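Local coordinates for protein CRISPR-associated endonuclease Cas1 (Thermotoga maritima, PDB 4XTK) that probably acts as a metal-dependent DNA endonuclease in CRISPR adaptive immunity, working as a homodimer that joins with a Cas2 homodimer, at residues Asn88-Tyr100 with His212-Asn224. Residues are numbered along the deposited sequence; the frame is centred on the assembly and turned at random.
Sequences NSGFLILKQAEHY and HLDPRIGYLHETN
Q96, on the first turn of helix 93-101, reads both backbone polar groups of D214. Its chain runs extended beyond CG (chi2 -180°), which brings the edge of the amide up to the D214 backbone: OE1 accepts from D214 N at 2.7 Å, nearly straight and on a lone pair, while NE2 gives a hydrogen to D214 O at 2.8 Å. A glutamine suits this buried place because one amide can serve a donor and an acceptor at once. One turn earlier, L92, the N-cap residue, donates its N to H212 O.

Beside the amide, I93 CD1 touches both D214 CB and I217 CD1, 3.6 Å from each; the two isoleucines, crossing at about a right angle, suit a buried apolar patch. The F91 ring turns its edge to D214, whose carboxylate is gripped side-on by R216 NE and NH2; R216 also forms a salt bridge to D214 of the second subunit. Y219 lies across Q96, and its OH donates to Q96 O from the face opposite the helical N-H of Y100.

At the far end Y100, with CG anti to its N (chi1 -173°), stretches along the loop. A tyrosine serves twice here: T223 CB packs over its ring face, 4.1 Å from the centroid, and T223 N donates to the phenol oxygen at 2.9 Å. Helix and loop are thus joined by one backbone bond and four side-chain-to-backbone bonds, backed by apolar packing, consistent with fixing the path of the segment that carries H221, a probable manganese ligand hydrogen-bonded to D233.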
loop_
_atom_site.group_PDB
_atom_site.type_symbol
_atom_site.label_atom_id
_atom_site.label_comp_id
_atom_site.label_asym_id
_atom_site.label_seq_id
_atom_site.Cartn_x
_atom_site.Cartn_y
_atom_site.Cartn_z
ATOM N N ASN E 88 5.914 -14.127 1.511
ATOM C CA ASN E 88 4.525 -13.984 1.072
ATOM C C ASN E 88 3.725 -13.267 2.147
ATOM O O ASN E 88 3.701 -13.691 3.301
ATOM C CB ASN E 88 3.914 -15.358 0.764
ATOM C CG ASN E 88 2.493 -15.272 0.205
ATOM O OD1 ASN E 88 1.756 -14.317 0.459
ATOM N ND2 ASN E 88 2.112 -16.276 -0.577
ATOM N N SER E 89 3.068 -12.177 1.761
ATOM C CA SER E 89 2.460 -11.281 2.740
ATOM C C SER E 89 1.034 -11.683 3.073
ATOM O O SER E 89 0.440 -11.148 4.006
ATOM C CB SER E 89 2.474 -9.845 2.233
ATOM O OG SER E 89 1.509 -9.677 1.211
ATOM N N GLY E 90 0.486 -12.619 2.302
ATOM C CA GLY E 90 -0.882 -13.065 2.503
ATOM C C GLY E 90 -1.906 -11.976 2.242
ATOM O O GLY E 90 -3.054 -12.073 2.672
ATOM N N PHE E 91 -1.480 -10.935 1.534
ATOM C CA PHE E 91 -2.348 -9.833 1.152
ATOM C C PHE E 91 -3.576 -10.363 0.405
ATOM O O PHE E 91 -3.460 -11.137 -0.548
ATOM C CB PHE E 91 -1.549 -8.836 0.307
ATOM C CG PHE E 91 -2.264 -7.560 0.032
ATOM C CD1 PHE E 91 -3.097 -7.000 0.983
ATOM C CD2 PHE E 91 -2.067 -6.888 -1.160
ATOM C CE1 PHE E 91 -3.755 -5.808 0.736
ATOM C CE2 PHE E 91 -2.714 -5.698 -1.414
ATOM C CZ PHE E 91 -3.562 -5.155 -0.464
ATOM N N LEU E 92 -4.752 -9.958 0.865
ATOM C CA LEU E 92 -6.014 -10.557 0.434
ATOM C C LEU E 92 -6.742 -9.836 -0.713
ATOM O O LEU E 92 -7.884 -10.173 -1.029
ATOM C CB LEU E 92 -6.943 -10.666 1.638
ATOM C CG LEU E 92 -6.400 -11.590 2.722
ATOM C CD1 LEU E 92 -7.180 -11.404 4.017
ATOM C CD2 LEU E 92 -6.449 -13.049 2.253
ATOM N N ILE E 93 -6.099 -8.839 -1.309
ATOM C CA ILE E 93 -6.748 -8.007 -2.315
ATOM C C ILE E 93 -7.408 -8.820 -3.450
ATOM O O ILE E 93 -8.536 -8.526 -3.851
ATOM C CB ILE E 93 -5.741 -6.969 -2.903
ATOM C CG1 ILE E 93 -6.456 -5.983 -3.822
ATOM C CG2 ILE E 93 -4.567 -7.637 -3.606
ATOM C CD1 ILE E 93 -7.459 -5.126 -3.109
ATOM N N LEU E 94 -6.739 -9.865 -3.930
ATOM C CA LEU E 94 -7.286 -10.677 -5.011
ATOM C C LEU E 94 -8.472 -11.497 -4.530
ATOM O O LEU E 94 -9.454 -11.664 -5.261
ATOM C CB LEU E 94 -6.213 -11.599 -5.598
ATOM C CG LEU E 94 -5.012 -10.877 -6.217
ATOM C CD1 LEU E 94 -4.054 -11.864 -6.857
ATOM C CD2 LEU E 94 -5.445 -9.813 -7.217
ATOM N N LYS E 95 -8.381 -12.020 -3.312
ATOM C CA LYS E 95 -9.477 -12.811 -2.771
ATOM C C LYS E 95 -10.686 -11.912 -2.594
ATOM O O LYS E 95 -11.815 -12.325 -2.860
ATOM C CB LYS E 95 -9.095 -13.466 -1.446
ATOM C CG LYS E 95 -7.917 -14.426 -1.522
ATOM C CD LYS E 95 -8.177 -15.585 -2.459
ATOM C CE LYS E 95 -9.142 -16.577 -1.843
ATOM N NZ LYS E 95 -9.302 -17.790 -2.684
ATOM N N GLN E 96 -10.428 -10.676 -2.164
ATOM C CA GLN E 96 -11.472 -9.683 -1.939
ATOM C C GLN E 96 -12.226 -9.318 -3.216
ATOM O O GLN E 96 -13.454 -9.256 -3.215
ATOM C CB GLN E 96 -10.878 -8.412 -1.311
ATOM C CG GLN E 96 -10.589 -8.540 0.183
ATOM C CD GLN E 96 -10.015 -7.280 0.791
ATOM O OE1 GLN E 96 -8.818 -7.202 1.068
ATOM N NE2 GLN E 96 -10.868 -6.288 1.019
ATOM N N ALA E 97 -11.491 -9.061 -4.298
ATOM C CA ALA E 97 -12.114 -8.739 -5.580
ATOM C C ALA E 97 -12.940 -9.923 -6.025
ATOM O O ALA E 97 -14.096 -9.782 -6.469
ATOM C CB ALA E 97 -11.079 -8.394 -6.615
ATOM N N GLU E 98 -12.348 -11.101 -5.873
ATOM C CA GLU E 98 -13.060 -12.324 -6.178
ATOM C C GLU E 98 -14.342 -12.453 -5.323
ATOM O O GLU E 98 -15.365 -12.861 -5.866
ATOM C CB GLU E 98 -12.155 -13.538 -5.988
ATOM C CG GLU E 98 -12.875 -14.880 -5.978
ATOM C CD GLU E 98 -12.023 -15.997 -5.401
ATOM O OE1 GLU E 98 -10.783 -15.937 -5.537
ATOM O OE2 GLU E 98 -12.598 -16.923 -4.788
ATOM N N HIS E 99 -14.381 -12.083 -4.035
ATOM C CA HIS E 99 -15.699 -12.282 -3.438
ATOM C C HIS E 99 -16.604 -11.076 -3.701
ATOM O O HIS E 99 -17.792 -11.123 -3.379
ATOM C CB HIS E 99 -15.708 -12.581 -1.934
ATOM C CG HIS E 99 -14.860 -13.738 -1.534
ATOM N ND1 HIS E 99 -14.529 -14.756 -2.406
ATOM C CD2 HIS E 99 -14.592 -14.233 -0.293
ATOM C CE1 HIS E 99 -13.869 -15.689 -1.756
ATOM N NE2 HIS E 99 -13.909 -15.399 -0.461
ATOM N N TYR E 100 -16.066 -10.006 -4.272
ATOM C CA TYR E 100 -16.938 -8.909 -4.634
ATOM C C TYR E 100 -17.682 -9.120 -5.969
ATOM O O TYR E 100 -18.886 -8.877 -6.050
ATOM C CB TYR E 100 -16.154 -7.608 -4.689
ATOM C CG TYR E 100 -17.043 -6.403 -4.888
ATOM C CD1 TYR E 100 -17.667 -5.792 -3.806
ATOM C CD2 TYR E 100 -17.280 -5.887 -6.160
ATOM C CE1 TYR E 100 -18.485 -4.701 -3.982
ATOM C CE2 TYR E 100 -18.102 -4.787 -6.342
ATOM C CZ TYR E 100 -18.699 -4.200 -5.248
ATOM O OH TYR E 100 -19.515 -3.108 -5.420
ATOM N N HIS E 212 -4.246 -8.108 6.771
ATOM C CA HIS E 212 -3.945 -8.481 5.395
ATOM C C HIS E 212 -5.065 -8.050 4.452
ATOM O O HIS E 212 -5.029 -8.352 3.255
ATOM C CB HIS E 212 -3.725 -9.990 5.282
ATOM C CG HIS E 212 -2.534 -10.488 6.034
ATOM N ND1 HIS E 212 -2.528 -11.696 6.695
ATOM C CD2 HIS E 212 -1.308 -9.948 6.226
ATOM C CE1 HIS E 212 -1.351 -11.878 7.271
ATOM N NE2 HIS E 212 -0.592 -10.831 7.000
ATOM N N LEU E 213 -6.067 -7.366 5.003
ATOM C CA LEU E 213 -7.198 -6.872 4.219
ATOM C C LEU E 213 -6.884 -5.546 3.551
ATOM O O LEU E 213 -6.095 -4.758 4.063
ATOM C CB LEU E 213 -8.439 -6.724 5.100
ATOM C CG LEU E 213 -9.049 -8.006 5.671
ATOM C CD1 LEU E 213 -9.827 -7.712 6.956
ATOM C CD2 LEU E 213 -9.954 -8.662 4.636
ATOM N N ASP E 214 -7.485 -5.313 2.390
ATOM C CA ASP E 214 -7.466 -3.987 1.786
ATOM C C ASP E 214 -8.798 -3.284 2.037
ATOM O O ASP E 214 -9.868 -3.823 1.724
ATOM C CB ASP E 214 -7.179 -4.054 0.289
ATOM C CG ASP E 214 -6.929 -2.681 -0.314
ATOM O OD1 ASP E 214 -7.904 -1.920 -0.490
ATOM O OD2 ASP E 214 -5.760 -2.358 -0.610
ATOM N N PRO E 215 -8.730 -2.076 2.609
ATOM C CA PRO E 215 -9.867 -1.238 3.011
ATOM C C PRO E 215 -10.665 -0.663 1.838
ATOM O O PRO E 215 -11.783 -0.194 2.048
ATOM C CB PRO E 215 -9.200 -0.115 3.804
ATOM C CG PRO E 215 -7.856 0.007 3.191
ATOM C CD PRO E 215 -7.445 -1.389 2.827
ATOM N N ARG E 216 -10.104 -0.695 0.631
ATOM C CA ARG E 216 -10.757 -0.064 -0.519
ATOM C C ARG E 216 -11.851 -0.915 -1.151
ATOM O O ARG E 216 -12.612 -0.426 -1.975
ATOM C CB ARG E 216 -9.721 0.311 -1.573
ATOM C CG ARG E 216 -8.869 1.470 -1.122
ATOM C CD ARG E 216 -7.642 1.646 -1.972
ATOM N NE ARG E 216 -6.741 0.506 -1.885
ATOM C CZ ARG E 216 -5.491 0.531 -2.331
ATOM N NH1 ARG E 216 -5.009 1.644 -2.871
ATOM N NH2 ARG E 216 -4.722 -0.544 -2.232
ATOM N N ILE E 217 -11.944 -2.178 -0.755
ATOM C CA ILE E 217 -13.023 -3.021 -1.242
ATOM C C ILE E 217 -13.965 -3.414 -0.115
ATOM O O ILE E 217 -13.577 -4.141 0.786
ATOM C CB ILE E 217 -12.485 -4.301 -1.927
ATOM C CG1 ILE E 217 -11.628 -3.936 -3.139
ATOM C CG2 ILE E 217 -13.624 -5.202 -2.340
ATOM C CD1 ILE E 217 -11.015 -5.130 -3.825
ATOM N N GLY E 218 -15.198 -2.916 -0.173
ATOM C CA GLY E 218 -16.251 -3.317 0.746
ATOM C C GLY E 218 -17.295 -4.233 0.113
ATOM O O GLY E 218 -17.183 -4.599 -1.056
ATOM N N TYR E 219 -18.321 -4.595 0.882
ATOM C CA TYR E 219 -19.289 -5.606 0.465
ATOM C C TYR E 219 -20.731 -5.135 0.614
ATOM O O TYR E 219 -21.484 -5.110 -0.369
ATOM C CB TYR E 219 -19.035 -6.904 1.232
ATOM C CG TYR E 219 -17.677 -7.441 0.868
ATOM C CD1 TYR E 219 -17.474 -8.087 -0.347
ATOM C CD2 TYR E 219 -16.577 -7.231 1.693
ATOM C CE1 TYR E 219 -16.224 -8.547 -0.714
ATOM C CE2 TYR E 219 -15.324 -7.691 1.338
ATOM C CZ TYR E 219 -15.154 -8.347 0.133
ATOM O OH TYR E 219 -13.911 -8.801 -0.223
ATOM N N LEU E 220 -21.130 -4.805 1.840
ATOM C CA LEU E 220 -22.431 -4.183 2.063
ATOM C C LEU E 220 -22.505 -2.845 1.324
ATOM O O LEU E 220 -23.479 -2.558 0.626
ATOM C CB LEU E 220 -22.699 -3.986 3.558
ATOM C CG LEU E 220 -24.092 -3.421 3.854
ATOM C CD1 LEU E 220 -25.164 -4.317 3.247
ATOM C CD2 LEU E 220 -24.332 -3.188 5.351
ATOM N N HIS E 221 -21.468 -2.030 1.481
ATOM C CA HIS E 221 -21.333 -0.808 0.698
ATOM C C HIS E 221 -20.792 -1.123 -0.686
ATOM O O HIS E 221 -19.942 -2.000 -0.851
ATOM C CB HIS E 221 -20.422 0.194 1.405
ATOM C CG HIS E 221 -20.973 0.690 2.701
ATOM N ND1 HIS E 221 -21.001 -0.079 3.843
ATOM C CD2 HIS E 221 -21.553 1.873 3.033
ATOM C CE1 HIS E 221 -21.555 0.609 4.827
ATOM N NE2 HIS E 221 -21.903 1.794 4.354
ATOM N N GLU E 222 -21.294 -0.410 -1.685
ATOM C CA GLU E 222 -20.803 -0.567 -3.043
ATOM C C GLU E 222 -19.330 -0.164 -3.111
ATOM O O GLU E 222 -18.935 0.852 -2.543
ATOM C CB GLU E 222 -21.640 0.274 -4.012
ATOM C CG GLU E 222 -21.459 -0.092 -5.474
ATOM C CD GLU E 222 -22.084 0.921 -6.421
ATOM O OE1 GLU E 222 -21.330 1.705 -7.034
ATOM O OE2 GLU E 222 -23.326 0.934 -6.554
ATOM N N THR E 223 -18.517 -0.937 -3.818
ATOM C CA THR E 223 -17.141 -0.512 -3.991
ATOM C C THR E 223 -17.146 0.365 -5.231
ATOM O O THR E 223 -17.299 -0.105 -6.354
ATOM C CB THR E 223 -16.157 -1.693 -4.144
ATOM O OG1 THR E 223 -16.177 -2.490 -2.955
ATOM C CG2 THR E 223 -14.727 -1.190 -4.374
ATOM N N ASN E 224 -16.951 1.654 -4.987
ATOM C CA ASN E 224 -17.121 2.709 -5.970
ATOM C C ASN E 224 -15.970 3.675 -5.756
ATOM O O ASN E 224 -14.959 3.294 -5.175
ATOM C CB ASN E 224 -18.490 3.400 -5.864
ATOM C CG ASN E 224 -18.784 3.931 -4.479
ATOM O OD1 ASN E 224 -17.886 4.115 -3.665
ATOM N ND2 ASN E 224 -20.057 4.188 -4.208
#